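Local coordinates for protein activated BY transcription factor SSRB (Salmonella enterica, PDB 2WNW) that belongs to glycosyl hydrolase family 30 and pairs a TIM barrel with a beta-sandwich domain, at residues Gly244-Ala249 and Phe275-Tyr280; His240-Leu245 and Leu265-Tyr270; Asp390-Glu395 and Gln415-Arg420. All coordinates share one frame; numbering follows the deposited sequence.

Contact 1. Residues Gly244-Ala249 and Phe275-Tyr280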
loop_
_atom_site.group_PDB
_atom_site.type_symbol
_atom_site.label_atom_id
_atom_site.label_comp_id
_atom_site.label_asym_id
_atom_site.label_seq_id
_atom_site.Cartn_x
_atom_site.Cartn_y
_atom_site.Cartn_z
ATOM N N GLY A 244 10.699 4.592 12.591
ATOM C CA GLY A 244 11.513 3.671 13.376
ATOM C C GLY A 244 10.743 2.492 13.940
ATOM O O GLY A 244 11.237 1.754 14.800
ATOM N N LEU A 245 9.531 2.304 13.435
ATOM C CA LEU A 245 8.636 1.244 13.885
ATOM C C LEU A 245 9.190 -0.189 13.825
ATOM O O LEU A 245 9.220 -0.897 14.837
ATOM C CB LEU A 245 7.339 1.334 13.079
ATOM C CG LEU A 245 6.028 0.816 13.662
ATOM C CD1 LEU A 245 5.825 1.349 15.069
ATOM C CD2 LEU A 245 4.886 1.258 12.748
ATOM N N VAL A 246 9.622 -0.620 12.645
ATOM C CA VAL A 246 10.135 -1.977 12.490
ATOM C C VAL A 246 11.417 -2.244 13.278
ATOM O O VAL A 246 11.538 -3.283 13.933
ATOM C CB VAL A 246 10.357 -2.317 11.000
ATOM C CG1 VAL A 246 10.961 -3.707 10.863
ATOM C CG2 VAL A 246 9.025 -2.252 10.254
ATOM N N ASP A 247 12.367 -1.312 13.225
ATOM C CA ASP A 247 13.630 -1.482 13.942
ATOM C C ASP A 247 13.409 -1.715 15.438
ATOM O O ASP A 247 14.021 -2.601 16.040
ATOM C CB ASP A 247 14.536 -0.256 13.760
ATOM C CG ASP A 247 14.969 -0.045 12.315
ATOM O OD1 ASP A 247 15.291 -1.038 11.631
ATOM O OD2 ASP A 247 15.007 1.126 11.868
ATOM N N TRP A 248 12.537 -0.906 16.031
ATOM C CA TRP A 248 12.236 -0.997 17.456
ATOM C C TRP A 248 11.497 -2.281 17.804
ATOM O O TRP A 248 11.848 -2.973 18.763
ATOM C CB TRP A 248 11.395 0.206 17.871
ATOM C CG TRP A 248 11.342 0.452 19.342
ATOM C CD1 TRP A 248 10.346 0.087 20.204
ATOM C CD2 TRP A 248 12.280 1.210 20.109
ATOM N NE1 TRP A 248 10.600 0.587 21.459
ATOM C CE2 TRP A 248 11.782 1.280 21.428
ATOM C CE3 TRP A 248 13.492 1.846 19.807
ATOM C CZ2 TRP A 248 12.456 1.962 22.448
ATOM C CZ3 TRP A 248 14.162 2.527 20.822
ATOM C CH2 TRP A 248 13.640 2.578 22.124
ATOM N N ALA A 249 10.468 -2.594 17.022
ATOM C CA ALA A 249 9.681 -3.797 17.253
ATOM C C ALA A 249 10.566 -5.040 17.197
ATOM O O ALA A 249 10.451 -5.936 18.035
ATOM C CB ALA A 249 8.560 -3.896 16.208
ATOM N N PHE A 275 3.765 3.949 5.671
ATOM C CA PHE A 275 2.722 2.943 5.852
ATOM C C PHE A 275 3.235 1.504 5.769
ATOM O O PHE A 275 2.720 0.619 6.451
ATOM C CB PHE A 275 1.598 3.145 4.821
ATOM C CG PHE A 275 0.963 4.518 4.863
ATOM C CD1 PHE A 275 0.485 5.047 6.061
ATOM C CD2 PHE A 275 0.836 5.273 3.700
ATOM C CE1 PHE A 275 -0.112 6.316 6.099
ATOM C CE2 PHE A 275 0.242 6.541 3.722
ATOM C CZ PHE A 275 -0.234 7.064 4.926
ATOM N N SER A 276 4.244 1.273 4.935
ATOM C CA SER A 276 4.798 -0.068 4.770
ATOM C C SER A 276 5.303 -0.699 6.065
ATOM O O SER A 276 5.266 -1.924 6.212
ATOM C CB SER A 276 5.930 -0.053 3.737
ATOM O OG SER A 276 5.423 0.136 2.429
ATOM N N GLN A 277 5.772 0.119 7.004
ATOM C CA GLN A 277 6.270 -0.427 8.263
ATOM C C GLN A 277 5.130 -0.929 9.139
ATOM O O GLN A 277 5.299 -1.884 9.897
ATOM C CB GLN A 277 7.127 0.608 9.002
ATOM C CG GLN A 277 8.456 0.855 8.289
ATOM C CD GLN A 277 9.484 1.541 9.156
ATOM O OE1 GLN A 277 9.658 1.195 10.326
ATOM N NE2 GLN A 277 10.191 2.512 8.581
ATOM N N ILE A 278 3.968 -0.297 9.028
ATOM C CA ILE A 278 2.807 -0.744 9.791
ATOM C C ILE A 278 2.390 -2.096 9.216
ATOM O O ILE A 278 2.176 -3.060 9.952
ATOM C CB ILE A 278 1.610 0.213 9.640
ATOM C CG1 ILE A 278 1.981 1.615 10.123
ATOM C CG2 ILE A 278 0.427 -0.312 10.454
ATOM C CD1 ILE A 278 0.878 2.623 9.895
ATOM N N GLN A 279 2.293 -2.158 7.890
ATOM C CA GLN A 279 1.891 -3.383 7.205
ATOM C C GLN A 279 2.812 -4.570 7.477
ATOM O O GLN A 279 2.340 -5.690 7.687
ATOM C CB GLN A 279 1.798 -3.140 5.698
ATOM C CG GLN A 279 1.242 -4.329 4.938
ATOM C CD GLN A 279 0.551 -3.917 3.662
ATOM O OE1 GLN A 279 1.188 -3.436 2.724
ATOM N NE2 GLN A 279 -0.767 -4.091 3.623
ATOM N N TYR A 280 4.119 -4.330 7.477
ATOM C CA TYR A 280 5.077 -5.401 7.738
ATOM C C TYR A 280 4.851 -5.975 9.139
ATOM O O TYR A 280 4.830 -7.189 9.325
ATOM C CB TYR A 280 6.516 -4.881 7.632
ATOM C CG TYR A 280 7.570 -5.968 7.738
ATOM C CD1 TYR A 280 7.748 -6.899 6.714
ATOM C CD2 TYR A 280 8.387 -6.067 8.863
ATOM C CE1 TYR A 280 8.714 -7.901 6.806
ATOM C CE2 TYR A 280 9.356 -7.066 8.967
ATOM C CZ TYR A 280 9.515 -7.977 7.937
ATOM O OH TYR A 280 10.473 -8.963 8.033
HETATM O O HOH W 1 12.203 1.005 11.420
#

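Contact 2. Residues His240-Leu245 and Leu265-Tyr270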
loop_
_atom_site.group_PDB
_atom_site.type_symbol
_atom_site.label_atom_id
_atom_site.label_comp_id
_atom_site.label_asym_id
_atom_site.label_seq_id
_atom_site.Cartn_x
_atom_site.Cartn_y
_atom_site.Cartn_z
ATOM N N HIS A 240 6.167 6.603 19.158
ATOM C CA HIS A 240 6.947 7.593 18.432
ATOM C C HIS A 240 6.601 7.493 16.944
ATOM O O HIS A 240 5.675 6.771 16.564
ATOM C CB HIS A 240 8.439 7.346 18.692
ATOM C CG HIS A 240 9.329 8.488 18.304
ATOM N ND1 HIS A 240 9.004 9.807 18.547
ATOM C CD2 HIS A 240 10.556 8.507 17.731
ATOM C CE1 HIS A 240 9.990 10.586 18.144
ATOM N NE2 HIS A 240 10.946 9.822 17.645
ATOM N N ASP A 241 7.340 8.200 16.098
ATOM C CA ASP A 241 7.041 8.210 14.665
ATOM C C ASP A 241 7.187 6.881 13.922
ATOM O O ASP A 241 7.919 5.994 14.338
ATOM C CB ASP A 241 7.868 9.305 13.999
ATOM C CG ASP A 241 7.739 10.627 14.727
ATOM O OD1 ASP A 241 6.590 11.037 14.999
ATOM O OD2 ASP A 241 8.774 11.253 15.034
ATOM N N LYS A 242 6.485 6.766 12.798
ATOM C CA LYS A 242 6.479 5.535 12.018
ATOM C C LYS A 242 7.775 5.100 11.330
ATOM O O LYS A 242 7.913 3.932 10.965
ATOM C CB LYS A 242 5.331 5.596 11.001
ATOM C CG LYS A 242 3.957 5.546 11.666
ATOM C CD LYS A 242 2.819 5.589 10.648
ATOM C CE LYS A 242 2.504 7.014 10.227
ATOM N NZ LYS A 242 1.479 7.039 9.140
ATOM N N ASP A 243 8.726 6.013 11.165
ATOM C CA ASP A 243 9.985 5.665 10.503
ATOM C C ASP A 243 10.863 4.666 11.272
ATOM O O ASP A 243 11.674 3.962 10.669
ATOM C CB ASP A 243 10.781 6.938 10.209
ATOM C CG ASP A 243 11.207 7.657 11.469
ATOM O OD1 ASP A 243 12.339 7.414 11.942
ATOM O OD2 ASP A 243 10.402 8.455 11.993
ATOM N N GLY A 244 10.699 4.592 12.591
ATOM C CA GLY A 244 11.513 3.671 13.376
ATOM C C GLY A 244 10.743 2.492 13.940
ATOM O O GLY A 244 11.237 1.754 14.800
ATOM N N LEU A 245 9.531 2.304 13.435
ATOM C CA LEU A 245 8.636 1.244 13.885
ATOM C C LEU A 245 9.190 -0.189 13.825
ATOM O O LEU A 245 9.220 -0.897 14.837
ATOM C CB LEU A 245 7.339 1.334 13.079
ATOM C CG LEU A 245 6.028 0.816 13.662
ATOM C CD1 LEU A 245 5.825 1.349 15.069
ATOM C CD2 LEU A 245 4.886 1.258 12.748
ATOM N N LEU A 265 2.476 -1.748 19.740
ATOM C CA LEU A 265 3.231 -0.510 19.635
ATOM C C LEU A 265 2.317 0.637 19.270
ATOM O O LEU A 265 1.357 0.465 18.518
ATOM C CB LEU A 265 4.329 -0.618 18.574
ATOM C CG LEU A 265 5.428 -1.671 18.749
ATOM C CD1 LEU A 265 4.948 -3.010 18.206
ATOM C CD2 LEU A 265 6.669 -1.220 17.993
ATOM N N ALA A 266 2.611 1.807 19.823
ATOM C CA ALA A 266 1.841 3.004 19.521
ATOM C C ALA A 266 2.739 3.824 18.603
ATOM O O ALA A 266 3.959 3.711 18.673
ATOM C CB ALA A 266 1.546 3.772 20.795
ATOM N N PHE A 267 2.155 4.634 17.727
ATOM C CA PHE A 267 2.974 5.446 16.838
ATOM C C PHE A 267 2.331 6.780 16.499
ATOM O O PHE A 267 1.122 6.959 16.652
ATOM C CB PHE A 267 3.315 4.682 15.550
ATOM C CG PHE A 267 2.114 4.158 14.810
ATOM C CD1 PHE A 267 1.678 2.851 15.001
ATOM C CD2 PHE A 267 1.416 4.975 13.926
ATOM C CE1 PHE A 267 0.563 2.361 14.318
ATOM C CE2 PHE A 267 0.298 4.496 13.237
ATOM C CZ PHE A 267 -0.125 3.187 13.436
ATOM N N HIS A 268 3.166 7.714 16.050
ATOM C CA HIS A 268 2.739 9.061 15.687
ATOM C C HIS A 268 3.005 9.270 14.196
ATOM O O HIS A 268 3.549 8.385 13.530
ATOM C CB HIS A 268 3.519 10.090 16.513
ATOM C CG HIS A 268 3.445 9.864 17.995
ATOM N ND1 HIS A 268 4.223 10.564 18.893
ATOM C CD2 HIS A 268 2.691 9.014 18.733
ATOM C CE1 HIS A 268 3.953 10.153 20.120
ATOM N NE2 HIS A 268 3.026 9.213 20.051
ATOM N N TRP A 269 2.650 10.443 13.674
ATOM C CA TRP A 269 2.828 10.705 12.246
ATOM C C TRP A 269 3.786 11.831 11.883
ATOM O O TRP A 269 3.850 12.234 10.726
ATOM C CB TRP A 269 1.467 11.013 11.601
ATOM C CG TRP A 269 0.862 12.371 11.951
ATOM C CD1 TRP A 269 1.528 13.499 12.361
ATOM C CD2 TRP A 269 -0.516 12.754 11.820
ATOM N NE1 TRP A 269 0.653 14.555 12.484
ATOM C CE2 TRP A 269 -0.608 14.126 12.158
ATOM C CE3 TRP A 269 -1.683 12.071 11.444
ATOM C CZ2 TRP A 269 -1.821 14.829 12.132
ATOM C CZ3 TRP A 269 -2.894 12.775 11.418
ATOM C CH2 TRP A 269 -2.948 14.135 11.759
ATOM N N TYR A 270 4.546 12.324 12.850
ATOM C CA TYR A 270 5.411 13.469 12.598
ATOM C C TYR A 270 6.541 13.365 11.574
ATOM O O TYR A 270 7.125 14.389 11.218
ATOM C CB TYR A 270 5.932 14.006 13.936
ATOM C CG TYR A 270 4.799 14.376 14.881
ATOM C CD1 TYR A 270 4.587 13.665 16.061
ATOM C CD2 TYR A 270 3.918 15.413 14.573
ATOM C CE1 TYR A 270 3.522 13.979 16.914
ATOM C CE2 TYR A 270 2.852 15.735 15.416
ATOM C CZ TYR A 270 2.661 15.011 16.585
ATOM O OH TYR A 270 1.610 15.321 17.417
#

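Contact 3. Residues Asp390-Glu395 and Gln415-Arg420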
loop_
_atom_site.group_PDB
_atom_site.type_symbol
_atom_site.label_atom_id
_atom_site.label_comp_id
_atom_site.label_asym_id
_atom_site.label_seq_id
_atom_site.Cartn_x
_atom_site.Cartn_y
_atom_site.Cartn_z
ATOM N N ASP A 390 -7.294 3.727 -8.787
ATOM C CA ASP A 390 -6.389 4.877 -8.821
ATOM C C ASP A 390 -6.026 5.279 -7.389
ATOM O O ASP A 390 -6.901 5.632 -6.600
ATOM C CB ASP A 390 -7.093 6.045 -9.533
ATOM C CG ASP A 390 -6.174 7.228 -9.805
ATOM O OD1 ASP A 390 -5.245 7.486 -9.007
ATOM O OD2 ASP A 390 -6.404 7.926 -10.819
ATOM N N ASN A 391 -4.735 5.231 -7.067
ATOM C CA ASN A 391 -4.252 5.579 -5.731
ATOM C C ASN A 391 -4.571 7.001 -5.269
ATOM O O ASN A 391 -4.445 7.301 -4.081
ATOM C CB ASN A 391 -2.736 5.353 -5.639
ATOM C CG ASN A 391 -2.377 3.916 -5.311
ATOM O OD1 ASN A 391 -3.226 3.020 -5.354
ATOM N ND2 ASN A 391 -1.108 3.686 -4.984
ATOM N N LEU A 392 -4.957 7.881 -6.191
ATOM C CA LEU A 392 -5.298 9.251 -5.818
ATOM C C LEU A 392 -6.667 9.236 -5.151
ATOM O O LEU A 392 -7.027 10.156 -4.418
ATOM C CB LEU A 392 -5.308 10.173 -7.041
ATOM C CG LEU A 392 -3.947 10.450 -7.688
ATOM C CD1 LEU A 392 -4.122 11.464 -8.806
ATOM C CD2 LEU A 392 -2.965 10.983 -6.648
ATOM N N LEU A 393 -7.441 8.192 -5.432
ATOM C CA LEU A 393 -8.738 8.025 -4.788
ATOM C C LEU A 393 -8.424 7.110 -3.609
ATOM O O LEU A 393 -8.439 5.884 -3.728
ATOM C CB LEU A 393 -9.749 7.369 -5.736
ATOM C CG LEU A 393 -10.428 8.342 -6.703
ATOM C CD1 LEU A 393 -11.254 7.577 -7.726
ATOM C CD2 LEU A 393 -11.307 9.304 -5.909
ATOM N N GLU A 394 -8.093 7.726 -2.479
ATOM C CA GLU A 394 -7.745 6.999 -1.266
ATOM C C GLU A 394 -8.998 6.411 -0.645
ATOM O O GLU A 394 -10.034 7.068 -0.577
ATOM C CB GLU A 394 -7.049 7.943 -0.279
ATOM C CG GLU A 394 -5.741 8.521 -0.821
ATOM C CD GLU A 394 -5.026 9.409 0.185
ATOM O OE1 GLU A 394 -5.189 9.186 1.400
ATOM O OE2 GLU A 394 -4.295 10.321 -0.236
ATOM N N GLU A 395 -8.904 5.171 -0.186
ATOM C CA GLU A 395 -10.065 4.519 0.392
ATOM C C GLU A 395 -9.737 3.399 1.364
ATOM O O GLU A 395 -8.698 2.749 1.259
ATOM C CB GLU A 395 -10.938 3.957 -0.734
ATOM C CG GLU A 395 -10.229 2.945 -1.655
ATOM C CD GLU A 395 -10.069 1.569 -1.025
ATOM O OE1 GLU A 395 -10.953 1.176 -0.236
ATOM O OE2 GLU A 395 -9.076 0.867 -1.330
ATOM N N GLN A 415 -8.832 17.590 -9.326
ATOM C CA GLN A 415 -9.954 17.582 -10.258
ATOM C C GLN A 415 -11.057 16.715 -9.685
ATOM O O GLN A 415 -10.815 15.873 -8.820
ATOM C CB GLN A 415 -9.564 16.961 -11.597
ATOM C CG GLN A 415 -8.430 17.605 -12.337
ATOM C CD GLN A 415 -8.143 16.860 -13.621
ATOM O OE1 GLN A 415 -9.040 16.663 -14.444
ATOM N NE2 GLN A 415 -6.897 16.433 -13.800
ATOM N N GLU A 416 -12.270 16.918 -10.183
ATOM C CA GLU A 416 -13.402 16.114 -9.763
ATOM C C GLU A 416 -13.084 14.710 -10.276
ATOM O O GLU A 416 -12.562 14.561 -11.380
ATOM C CB GLU A 416 -14.673 16.642 -10.424
ATOM C CG GLU A 416 -15.918 15.844 -10.126
ATOM C CD GLU A 416 -17.104 16.325 -10.945
ATOM O OE1 GLU A 416 -17.070 16.177 -12.184
ATOM O OE2 GLU A 416 -18.060 16.858 -10.353
ATOM N N ARG A 417 -13.373 13.685 -9.480
ATOM C CA ARG A 417 -13.096 12.314 -9.900
ATOM C C ARG A 417 -14.296 11.399 -9.697
ATOM O O ARG A 417 -15.149 11.657 -8.848
ATOM C CB ARG A 417 -11.890 11.752 -9.140
ATOM C CG ARG A 417 -10.564 12.455 -9.447
ATOM C CD ARG A 417 -10.191 12.329 -10.920
ATOM N NE ARG A 417 -10.098 10.932 -11.339
ATOM C CZ ARG A 417 -9.038 10.153 -11.139
ATOM N NH1 ARG A 417 -9.058 8.893 -11.553
ATOM N NH2 ARG A 417 -7.952 10.635 -10.547
ATOM N N ARG A 418 -14.355 10.334 -10.489
ATOM C CA ARG A 418 -15.449 9.375 -10.407
ATOM C C ARG A 418 -14.956 7.989 -10.048
ATOM O O ARG A 418 -13.812 7.628 -10.318
ATOM C CB ARG A 418 -16.178 9.274 -11.744
ATOM C CG ARG A 418 -16.932 10.509 -12.165
ATOM C CD ARG A 418 -17.508 10.272 -13.543
ATOM N NE ARG A 418 -16.442 10.024 -14.510
ATOM C CZ ARG A 418 -16.468 9.068 -15.433
ATOM N NH1 ARG A 418 -17.511 8.253 -15.524
ATOM N NH2 ARG A 418 -15.444 8.930 -16.268
ATOM N N CYS A 419 -15.840 7.206 -9.446
ATOM C CA CYS A 419 -15.513 5.840 -9.085
ATOM C C CYS A 419 -16.805 5.070 -8.920
ATOM O O CYS A 419 -17.871 5.656 -8.728
ATOM C CB CYS A 419 -14.706 5.793 -7.785
ATOM S SG CYS A 419 -15.596 6.290 -6.298
ATOM N N ARG A 420 -16.711 3.756 -9.032
ATOM C CA ARG A 420 -17.872 2.915 -8.853
ATOM C C ARG A 420 -17.552 1.952 -7.729
ATOM O O ARG A 420 -16.663 1.111 -7.865
ATOM C CB ARG A 420 -18.183 2.128 -10.127
ATOM C CG ARG A 420 -18.809 2.941 -11.246
ATOM C CD ARG A 420 -19.302 2.009 -12.346
ATOM N NE ARG A 420 -18.201 1.405 -13.080
ATOM C CZ ARG A 420 -18.215 0.176 -13.588
ATOM N NH1 ARG A 420 -19.277 -0.604 -13.437
ATOM N NH2 ARG A 420 -17.165 -0.268 -14.263
#

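Contact 1. Residues Gly244-Ala249 and Phe275-Tyr280
Two helices of the TIM-barrel shell, 245-252 and 275-284, run side by side here, their short axes 9.7 Å apart at closest and 35° from parallel. The second segment meets the first through one flank. Gln277 carries most of it: CG lies anti to the carbonyl carbon (chi1 -70°) and the chain is extended beyond, so the amide reaches the first turn of helix 245-252. There OE1 accepts from Val246 N at 2.9 Å, with a nearly straight N-H...O angle of 177° and the donor in the carbonyl plane. A water 2.8 Å from Gln277 OE1 donates to that same oxygen and accepts from Asp247 N, so the side chain, directly and through water, serves two N-H groups of the helix start behind the N-cap Gly244. Val246 CG2 also lies against the stem of this side chain, 3.7 Å from Gln277 CB. Ile278 comes next, its CG1 meeting Leu245 CD2 obliquely at 3.9 Å. One turn after Gln277, Tyr280 crosses Val246 at about a right angle, ring atom CD2 lying 4.0 Å from Val246 CG1. Leu37 of the second subunit packs on Val246, and its His40 ring meets Tyr280, so this seam continues into the dimer interface. Toward the barrel, Leu245 rests on Leu265 and Ile278 on Phe267, both of strand 264-268.

Contact 2. Residues His240-Leu245 and Leu265-Tyr270
This is a strand-to-loop contact between neighbouring parallel strands of the TIM barrel, made by a beta-alpha connection: the chain leaving strand 234-239 turns a corner at His240 and passes the end of strand 264-268 before entering helix 245-252. The backbone evidence is one short but bent bond, the only backbone bond across the contact that is not weak: His268 N donates to His240 O at 2.7 Å with an angle of 153°, the donor standing 56° out of the carbonyl plane. The same oxygen receives a CA-H...O contact from Phe267 CA at 3.0 Å. Farther along, Lys242 N makes only a weak bond to His268 O. Asp241, with CG anti to the carbonyl carbon, sends OD1 to the turn after the strand; it accepts weakly from Tyr270 N and lies 3.2 Å from Tyr270 CB, near the plane of that ring at its edge. The carboxylate stands almost upright to the ring, at 82°. Phe267 points to the face away from His268, its CG in the crowded position between backbone N and carbonyl carbon, and Lys242 lays its aliphatic stem obliquely along it, with Lys242 CG 3.4 Å from Phe267 CD2. Lys242 bends at chi3, and its NZ is paired with Asp316 of helix 305-322. Leu245 adds CD1 against Leu265 CD2 at 4.0 Å. Above one face of the His268 ring, centred on it, sits His240 N, while His268 NE2 bonds Asp239 and a glycerol lies about 4 Å from the side chain. Tyr270 OH bonds Glu294. Strand 264-268 is held between strands 234-239 and 289-294, and helix 275-284 covers the Lys242 and Leu245 side.

Contact 3. Residues Asp390-Glu395 and Gln415-Arg420
A salt bridge and a small apolar patch join the turn that opens strand 393-399 to the start of strand 417-423, in the beta-sandwich domain. The two short strand axes stay 9.7 Å apart and cross at -44°, so side chains bridge the gap. The tightly packed part is the buried patch round Leu393, whose CD1 meets Cys419 CB at 3.9 Å and Arg418 O at 3.6 Å, while its CD2 lies 4.1 Å from Arg417 CB. The polar part is the more exposed and is held by directed bonds. Arg417 is bent at chi2 and chi3, bringing its guanidinium end-on to Asp390; NH1 at 2.9 Å and NH2 at 3.1 Å both donate to the one oxygen, OD2. That oxygen lies in the guanidinium plane at its edge, whereas both nitrogens approach from above the carboxylate plane, the two flat groups being 58° apart. Asp390 CG is anti to its backbone N (chi1 -172°), and the other oxygen, OD1, accepts from Leu392 N at 2.9 Å. This Asx turn, coinciding with a type I turn from Asp390 to Leu393, probably helps to fix the rotation of the carboxylate. Arg417 NH2 has a second salt-bridge partner in Asp413, and NH1 a hydrogen bond to Tyr389 OH. Farthest out, Arg418 is exposed, its CB directed away from the turn and its guanidinium paired with Glu32. Strand 393-399 is flanked by strands 382-388 and 405-411, while strand 417-423 is flanked by 33-37 and 426-432.

In the fold
Contacts 1 and 2 adjoin, their centres 8 Å apart, and share Gly244 and Leu245; both start from the same stretch, and the chain then runs through strand 264-268 (contact 2) into helix 275-284 (contact 1). Gln277 NE2 to Asp243 O, 2.9 Å, probably a hydrogen bond, ties the two together. Together they link a barrel strand with the two shell helices next to it. Contact 3 comes later in the chain, in the beta-sandwich domain, its centre about 27 Å from that of contact 1 and 28 Å from that of contact 2, without touching either. Contacts 1 and 3 both meet the second subunit, so residues of both domains lie at the interface with it.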